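PDB 6IC9: PHD finger protein 3 from Homo sapiens, which binds the phosphorylated C-terminal domain of RNA polymerase II through its SPOC domain, the part crystallised here, and regulates neuronal gene expression. Local coordinates for residues 28-40 against 131-143. Residues are numbered along the deposited sequence; the frame is centred on the assembly and turned at random.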
ATOM      1  N   VAL A  28       6.001  10.662   8.192  1.00 25.30           N
ATOM      2  CA  VAL A  28       6.535  10.979   6.868  1.00 27.21           C
ATOM      3  C   VAL A  28       7.255   9.755   6.342  1.00 28.20           C
ATOM      4  O   VAL A  28       8.009   9.093   7.061  1.00 27.08           O
ATOM      5  CB  VAL A  28       7.500  12.168   6.899  1.00 33.19           C
ATOM      6  CG1 VAL A  28       7.940  12.535   5.461  1.00 29.83           C
ATOM      7  CG2 VAL A  28       6.818  13.330   7.592  1.00 32.79           C
ATOM      8  N   THR A  29       7.025   9.464   5.076  1.00 27.01           N
ATOM      9  CA  THR A  29       7.558   8.254   4.480  1.00 25.12           C
ATOM     10  C   THR A  29       7.939   8.562   3.036  1.00 28.89           C
ATOM     11  O   THR A  29       7.354   9.429   2.404  1.00 29.05           O
ATOM     12  CB  THR A  29       6.520   7.113   4.584  1.00 30.83           C
ATOM     13  OG1 THR A  29       7.042   5.940   3.966  1.00 33.66           O
ATOM     14  CG2 THR A  29       5.253   7.495   3.830  1.00 32.80           C
ATOM     15  N   LYS A  30       8.888   7.795   2.490  1.00 32.53           N
ATOM     16  CA  LYS A  30       9.184   7.829   1.073  1.00 28.09           C
ATOM     17  C   LYS A  30       8.733   6.495   0.490  1.00 29.01           C
ATOM     18  O   LYS A  30       8.877   5.466   1.155  1.00 31.30           O
ATOM     19  CB  LYS A  30      10.683   8.015   0.837  1.00 29.72           C
ATOM     20  CG  LYS A  30      11.156   9.502   1.020  1.00 34.34           C
ATOM     21  CD  LYS A  30      12.700   9.536   1.104  1.00 38.92           C
ATOM     22  CE  LYS A  30      13.224  11.003   1.140  1.00 44.47           C
ATOM     23  NZ  LYS A  30      14.723  11.039   1.403  1.00 43.86           N
ATOM     24  N   ALA A  31       8.169   6.530  -0.712  1.00 28.01           N
ATOM     25  CA  ALA A  31       7.768   5.301  -1.442  1.00 29.53           C
ATOM     26  C   ALA A  31       8.781   4.993  -2.534  1.00 28.78           C
ATOM     27  O   ALA A  31       9.197   5.896  -3.269  1.00 32.78           O
ATOM     28  CB  ALA A  31       6.391   5.485  -2.094  1.00 29.44           C
ATOM     29  N   TYR A  32       9.158   3.715  -2.657  1.00 31.06           N
ATOM     30  CA  TYR A  32      10.059   3.202  -3.673  1.00 29.43           C
ATOM     31  C   TYR A  32       9.334   2.146  -4.483  1.00 29.39           C
ATOM     32  O   TYR A  32       8.560   1.360  -3.922  1.00 27.07           O
ATOM     33  CB  TYR A  32      11.301   2.552  -3.062  1.00 27.08           C
ATOM     34  CG  TYR A  32      12.128   3.611  -2.313  1.00 31.34           C
ATOM     35  CD1 TYR A  32      11.843   3.936  -1.006  1.00 33.74           C
ATOM     36  CD2 TYR A  32      13.143   4.332  -2.975  1.00 36.99           C
ATOM     37  CE1 TYR A  32      12.578   4.940  -0.336  1.00 35.82           C
ATOM     38  CE2 TYR A  32      13.864   5.322  -2.323  1.00 40.32           C
ATOM     39  CZ  TYR A  32      13.586   5.609  -1.014  1.00 40.09           C
ATOM     40  OH  TYR A  32      14.302   6.592  -0.382  1.00 42.72           O
ATOM     41  N   PRO A  33       9.638   2.047  -5.771  1.00 29.97           N
ATOM     42  CA  PRO A  33       8.967   1.032  -6.609  1.00 32.71           C
ATOM     43  C   PRO A  33       9.352  -0.376  -6.234  1.00 30.50           C
ATOM     44  O   PRO A  33      10.484  -0.670  -5.830  1.00 32.44           O
ATOM     45  CB  PRO A  33       9.434   1.372  -8.037  1.00 35.79           C
ATOM     46  CG  PRO A  33      10.544   2.288  -7.885  1.00 38.74           C
ATOM     47  CD  PRO A  33      10.370   3.028  -6.592  1.00 33.22           C
ATOM     48  N   VAL A  34       8.364  -1.261  -6.329  1.00 28.01           N
ATOM     49  CA  VAL A  34       8.550  -2.675  -6.098  1.00 27.42           C
ATOM     50  C   VAL A  34       8.130  -3.470  -7.331  1.00 31.03           C
ATOM     51  O   VAL A  34       8.892  -4.291  -7.847  1.00 34.71           O
ATOM     52  CB  VAL A  34       7.756  -3.156  -4.854  1.00 27.77           C
ATOM     53  CG1 VAL A  34       7.919  -4.629  -4.748  1.00 27.76           C
ATOM     54  CG2 VAL A  34       8.275  -2.492  -3.524  1.00 27.56           C
ATOM     55  N   SER A  35       6.929  -3.207  -7.833  1.00 28.07           N
ATOM     56  CA  SER A  35       6.392  -3.989  -8.951  1.00 32.05           C
ATOM     57  C   SER A  35       5.466  -3.108  -9.758  1.00 34.15           C
ATOM     58  O   SER A  35       4.765  -2.254  -9.203  1.00 35.75           O
ATOM     59  CB  SER A  35       5.616  -5.218  -8.447  1.00 34.70           C
ATOM     60  OG  SER A  35       5.307  -6.074  -9.539  1.00 40.03           O
ATOM     61  N   GLY A  36       5.423  -3.336 -11.072  1.00 33.92           N
ATOM     62  CA  GLY A  36       4.581  -2.522 -11.927  1.00 37.11           C
ATOM     63  C   GLY A  36       5.176  -1.153 -12.194  1.00 41.17           C
ATOM     64  O   GLY A  36       6.193  -0.749 -11.622  1.00 44.47           O
ATOM     65  N   SER A  37       4.532  -0.413 -13.078  1.00 41.81           N
ATOM     66  CA  SER A  37       5.123   0.852 -13.487  1.00 46.44           C
ATOM     67  C   SER A  37       4.796   1.923 -12.461  1.00 43.50           C
ATOM     68  O   SER A  37       3.617   2.249 -12.271  1.00 43.08           O
ATOM     69  CB  SER A  37       4.627   1.304 -14.846  1.00 46.49           C
ATOM     70  OG  SER A  37       5.060   2.646 -15.036  1.00 52.38           O
ATOM     71  N   PRO A  38       5.791   2.519 -11.810  1.00 41.75           N
ATOM     72  CA  PRO A  38       5.497   3.586 -10.860  1.00 38.49           C
ATOM     73  C   PRO A  38       5.276   4.937 -11.514  1.00 44.64           C
ATOM     74  O   PRO A  38       5.250   5.944 -10.800  1.00 38.31           O
ATOM     75  CB  PRO A  38       6.766   3.607 -10.009  1.00 39.26           C
ATOM     76  CG  PRO A  38       7.834   3.401 -10.996  1.00 41.61           C
ATOM     77  CD  PRO A  38       7.244   2.392 -12.025  1.00 41.42           C
ATOM     78  N   GLU A  39       5.160   4.954 -12.844  1.00 42.04           N
ATOM     79  CA  GLU A  39       5.127   6.208 -13.588  1.00 43.66           C
ATOM     80  C   GLU A  39       3.980   7.067 -13.077  1.00 41.16           C
ATOM     81  O   GLU A  39       2.868   6.571 -12.847  1.00 40.39           O
ATOM     82  CB  GLU A  39       4.967   5.932 -15.093  1.00 40.09           C
ATOM     83  CG  GLU A  39       3.606   5.278 -15.424  1.00 46.96           C
ATOM     84  CD  GLU A  39       3.473   4.742 -16.857  1.00 53.30           C
ATOM     85  OE1 GLU A  39       2.335   4.417 -17.252  1.00 59.85           O
ATOM     86  OE2 GLU A  39       4.479   4.635 -17.580  1.00 50.75           O
ATOM     87  N   TYR A  40       4.269   8.349 -12.848  1.00 41.02           N
ATOM     88  CA  TYR A  40       3.287   9.364 -12.471  1.00 42.54           C
ATOM     89  C   TYR A  40       2.797   9.243 -11.035  1.00 42.48           C
ATOM     90  O   TYR A  40       1.870   9.982 -10.649  1.00 37.96           O
ATOM     91  CB  TYR A  40       2.060   9.359 -13.391  1.00 42.40           C
ATOM     92  CG  TYR A  40       2.386   9.351 -14.868  1.00 46.61           C
ATOM     93  CD1 TYR A  40       1.952   8.315 -15.686  1.00 47.48           C
ATOM     94  CD2 TYR A  40       3.152  10.377 -15.440  1.00 45.60           C
ATOM     95  CE1 TYR A  40       2.251   8.299 -17.049  1.00 50.08           C
ATOM     96  CE2 TYR A  40       3.449  10.374 -16.798  1.00 48.49           C
ATOM     97  CZ  TYR A  40       2.998   9.331 -17.600  1.00 51.21           C
ATOM     98  OH  TYR A  40       3.286   9.313 -18.954  1.00 52.72           O
ATOM     99  N   PRO A 131      -0.522 -13.501  -5.007  1.00 47.01           N
ATOM    100  CA  PRO A 131      -0.989 -12.671  -6.133  1.00 48.23           C
ATOM    101  C   PRO A 131      -0.052 -11.520  -6.492  1.00 47.35           C
ATOM    102  O   PRO A 131      -0.202 -10.941  -7.578  1.00 51.95           O
ATOM    103  CB  PRO A 131      -2.339 -12.142  -5.641  1.00 47.01           C
ATOM    104  CG  PRO A 131      -2.707 -13.054  -4.563  1.00 45.49           C
ATOM    105  CD  PRO A 131      -1.463 -13.431  -3.887  1.00 47.11           C
ATOM    106  N   LEU A 132       0.896 -11.163  -5.630  1.00 45.27           N
ATOM    107  CA  LEU A 132       1.894 -10.151  -5.993  1.00 48.31           C
ATOM    108  C   LEU A 132       3.096 -10.722  -6.735  1.00 55.12           C
ATOM    109  O   LEU A 132       3.782  -9.966  -7.434  1.00 53.83           O
ATOM    110  CB  LEU A 132       2.403  -9.443  -4.743  1.00 48.38           C
ATOM    111  CG  LEU A 132       1.330  -8.737  -3.931  1.00 48.54           C
ATOM    112  CD1 LEU A 132       1.906  -8.234  -2.613  1.00 38.09           C
ATOM    113  CD2 LEU A 132       0.721  -7.591  -4.737  1.00 46.37           C
ATOM    114  N   VAL A 133       3.382 -12.016  -6.570  1.00 52.14           N
ATOM    115  CA  VAL A 133       4.481 -12.701  -7.247  1.00 54.94           C
ATOM    116  C   VAL A 133       4.010 -13.052  -8.659  1.00 59.69           C
ATOM    117  O   VAL A 133       2.837 -13.405  -8.857  1.00 58.53           O
ATOM    118  CB  VAL A 133       4.919 -13.953  -6.465  1.00 60.41           C
ATOM    119  CG1 VAL A 133       6.221 -14.543  -7.016  1.00 63.55           C
ATOM    120  CG2 VAL A 133       5.107 -13.622  -5.024  1.00 54.77           C
ATOM    121  N   PRO A 134       4.865 -12.934  -9.676  1.00 63.35           N
ATOM    122  CA  PRO A 134       6.236 -12.434  -9.576  1.00 57.57           C
ATOM    123  C   PRO A 134       6.246 -10.907  -9.594  1.00 48.40           C
ATOM    124  O   PRO A 134       5.333 -10.309 -10.146  1.00 50.56           O
ATOM    125  CB  PRO A 134       6.902 -13.031 -10.816  1.00 59.46           C
ATOM    126  CG  PRO A 134       5.758 -13.024 -11.855  1.00 63.97           C
ATOM    127  CD  PRO A 134       4.484 -13.262 -11.068  1.00 63.47           C
ATOM    128  N   PHE A 135       7.246 -10.289  -8.976  1.00 50.95           N
ATOM    129  CA  PHE A 135       7.374  -8.838  -9.047  1.00 41.61           C
ATOM    130  C   PHE A 135       7.890  -8.470 -10.428  1.00 45.23           C
ATOM    131  O   PHE A 135       8.836  -9.081 -10.930  1.00 49.42           O
ATOM    132  CB  PHE A 135       8.345  -8.328  -7.983  1.00 42.40           C
ATOM    133  CG  PHE A 135       7.800  -8.342  -6.606  1.00 40.68           C
ATOM    134  CD1 PHE A 135       6.488  -7.967  -6.360  1.00 41.32           C
ATOM    135  CD2 PHE A 135       8.609  -8.693  -5.543  1.00 40.90           C
ATOM    136  CE1 PHE A 135       5.989  -7.932  -5.078  1.00 41.66           C
ATOM    137  CE2 PHE A 135       8.119  -8.662  -4.256  1.00 40.70           C
ATOM    138  CZ  PHE A 135       6.802  -8.269  -4.022  1.00 39.44           C
ATOM    139  N   ASP A 136       7.249  -7.498 -11.057  1.00 46.74           N
ATOM    140  CA  ASP A 136       7.700  -6.949 -12.333  1.00 47.90           C
ATOM    141  C   ASP A 136       8.327  -5.589 -12.027  1.00 44.49           C
ATOM    142  O   ASP A 136       7.708  -4.549 -12.202  1.00 39.97           O
ATOM    143  CB  ASP A 136       6.514  -6.839 -13.283  1.00 51.16           C
ATOM    144  CG  ASP A 136       6.775  -5.932 -14.465  1.00 60.59           C
ATOM    145  OD1 ASP A 136       7.935  -5.829 -14.928  1.00 59.87           O
ATOM    146  OD2 ASP A 136       5.801  -5.282 -14.906  1.00 64.77           O
ATOM    147  N   GLY A 137       9.578  -5.609 -11.554  1.00 40.55           N
ATOM    148  CA  GLY A 137      10.229  -4.405 -11.083  1.00 36.44           C
ATOM    149  C   GLY A 137      11.368  -4.784 -10.165  1.00 35.18           C
ATOM    150  O   GLY A 137      11.790  -5.941 -10.144  1.00 41.33           O
ATOM    151  N   PRO A 138      11.883  -3.828  -9.384  1.00 35.05           N
ATOM    152  CA  PRO A 138      13.042  -4.117  -8.512  1.00 35.23           C
ATOM    153  C   PRO A 138      12.767  -5.164  -7.471  1.00 37.56           C
ATOM    154  O   PRO A 138      13.710  -5.726  -6.902  1.00 42.50           O
ATOM    155  CB  PRO A 138      13.310  -2.766  -7.831  1.00 36.94           C
ATOM    156  CG  PRO A 138      12.708  -1.768  -8.716  1.00 39.47           C
ATOM    157  CD  PRO A 138      11.552  -2.396  -9.409  1.00 34.20           C
ATOM    158  N   GLY A 139      11.506  -5.401  -7.138  1.00 37.25           N
ATOM    159  CA  GLY A 139      11.201  -6.420  -6.169  1.00 33.23           C
ATOM    160  C   GLY A 139      11.624  -6.007  -4.767  1.00 35.83           C
ATOM    161  O   GLY A 139      11.811  -4.822  -4.456  1.00 34.15           O
ATOM    162  N   LEU A 140      11.758  -7.011  -3.912  1.00 34.13           N
ATOM    163  CA  LEU A 140      12.227  -6.819  -2.540  1.00 34.41           C
ATOM    164  C   LEU A 140      13.464  -7.660  -2.276  1.00 38.35           C
ATOM    165  O   LEU A 140      13.598  -8.766  -2.804  1.00 37.08           O
ATOM    166  CB  LEU A 140      11.148  -7.229  -1.538  1.00 33.55           C
ATOM    167  CG  LEU A 140       9.831  -6.468  -1.684  1.00 31.62           C
ATOM    168  CD1 LEU A 140       8.734  -7.198  -0.882  1.00 31.41           C
ATOM    169  CD2 LEU A 140       9.998  -4.965  -1.192  1.00 30.76           C
ATOM    170  N   GLU A 141      14.333  -7.155  -1.409  1.00 39.29           N
ATOM    171  CA  GLU A 141      15.490  -7.928  -0.976  1.00 37.86           C
ATOM    172  C   GLU A 141      15.065  -9.079  -0.076  1.00 38.08           C
ATOM    173  O   GLU A 141      14.038  -9.028   0.602  1.00 37.20           O
ATOM    174  CB  GLU A 141      16.492  -7.021  -0.233  1.00 41.44           C
ATOM    175  CG  GLU A 141      17.157  -6.003  -1.146  1.00 50.24           C
ATOM    176  CD  GLU A 141      18.510  -5.531  -0.637  1.00 59.77           C
ATOM    177  OE1 GLU A 141      18.814  -4.336  -0.829  1.00 65.63           O
ATOM    178  OE2 GLU A 141      19.268  -6.355  -0.048  1.00 63.26           O
ATOM    179  N   LEU A 142      15.855 -10.157  -0.113  1.00 32.18           N
ATOM    180  CA  LEU A 142      15.591 -11.288   0.748  1.00 33.93           C
ATOM    181  C   LEU A 142      15.712 -10.886   2.215  1.00 32.18           C
ATOM    182  O   LEU A 142      14.932 -11.332   3.057  1.00 33.21           O
ATOM    183  CB  LEU A 142      16.570 -12.420   0.428  1.00 34.18           C
ATOM    184  CG  LEU A 142      16.571 -13.537   1.464  1.00 39.80           C
ATOM    185  CD1 LEU A 142      15.262 -14.327   1.391  1.00 44.59           C
ATOM    186  CD2 LEU A 142      17.765 -14.500   1.310  1.00 39.97           C
ATOM    187  N   HIS A 143      16.709 -10.093   2.538  1.00 31.54           N
ATOM    188  CA  HIS A 143      17.000  -9.737   3.928  1.00 32.48           C
ATOM    189  C   HIS A 143      16.458  -8.335   4.151  1.00 32.69           C
ATOM    190  O   HIS A 143      16.991  -7.375   3.594  1.00 33.82           O
ATOM    191  CB  HIS A 143      18.503  -9.783   4.173  1.00 31.14           C
ATOM    192  CG  HIS A 143      18.857  -9.752   5.621  1.00 34.53           C
ATOM    193  ND1 HIS A 143      19.770  -8.858   6.140  1.00 38.04           N
ATOM    194  CD2 HIS A 143      18.415 -10.497   6.660  1.00 33.86           C
ATOM    195  CE1 HIS A 143      19.873  -9.059   7.443  1.00 29.43           C
ATOM    196  NE2 HIS A 143      19.075 -10.058   7.781  1.00 37.15           N
TER
HETATM  197  O   HOH W   1      12.047  -2.072  -3.945  1.00 37.84           O
HETATM  198  O   HOH W   2       2.927  -7.614  -8.310  1.00 49.79           O
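Val34 sets its CG1 methyl squarely over one face of the Phe135 ring, 3.8 Å from the centroid and only 8° off the ring normal, a CH-pi contact. With CG1 anti to the backbone N (chi1 176°), the other methyl, CG2, is left to meet CD2 of Leu140 at 3.8 Å, so the forked side chain is gripped by two residues of the loop. This is the close-packed part, and it carries over to Ser35, whose CB lies 3.6 Å from CD1 of Phe135.

Polar bonds fix the backbones beside it. Ser35 OG accepts from Asp136 N at 2.8 Å, nearly straight at 160°, and also bonds a water that donates to Leu132 O. Gly139 N donates to Val34 O at 2.9 Å, and Gly36 N donates to Asp136 O. The chains pass close here, Gly137 CA lying 4.4 Å from Ser35 CA.

Toward solvent the fit is looser. Exposed Pro138 meets backbone oxygens of the strand and none of its side chains, with CD 3.6 Å from Val34 O, and a water donates to both Pro33 O and Gly139 O.

At the end of strand 25-35 two successive residues, Val34 and Ser35, are set opposite the single Val77 of strand 73-82, which makes a classic beta bulge; here the long loop between strands 114-122 and 147-155 of the SPOC domain packs against the bulged end of that strand.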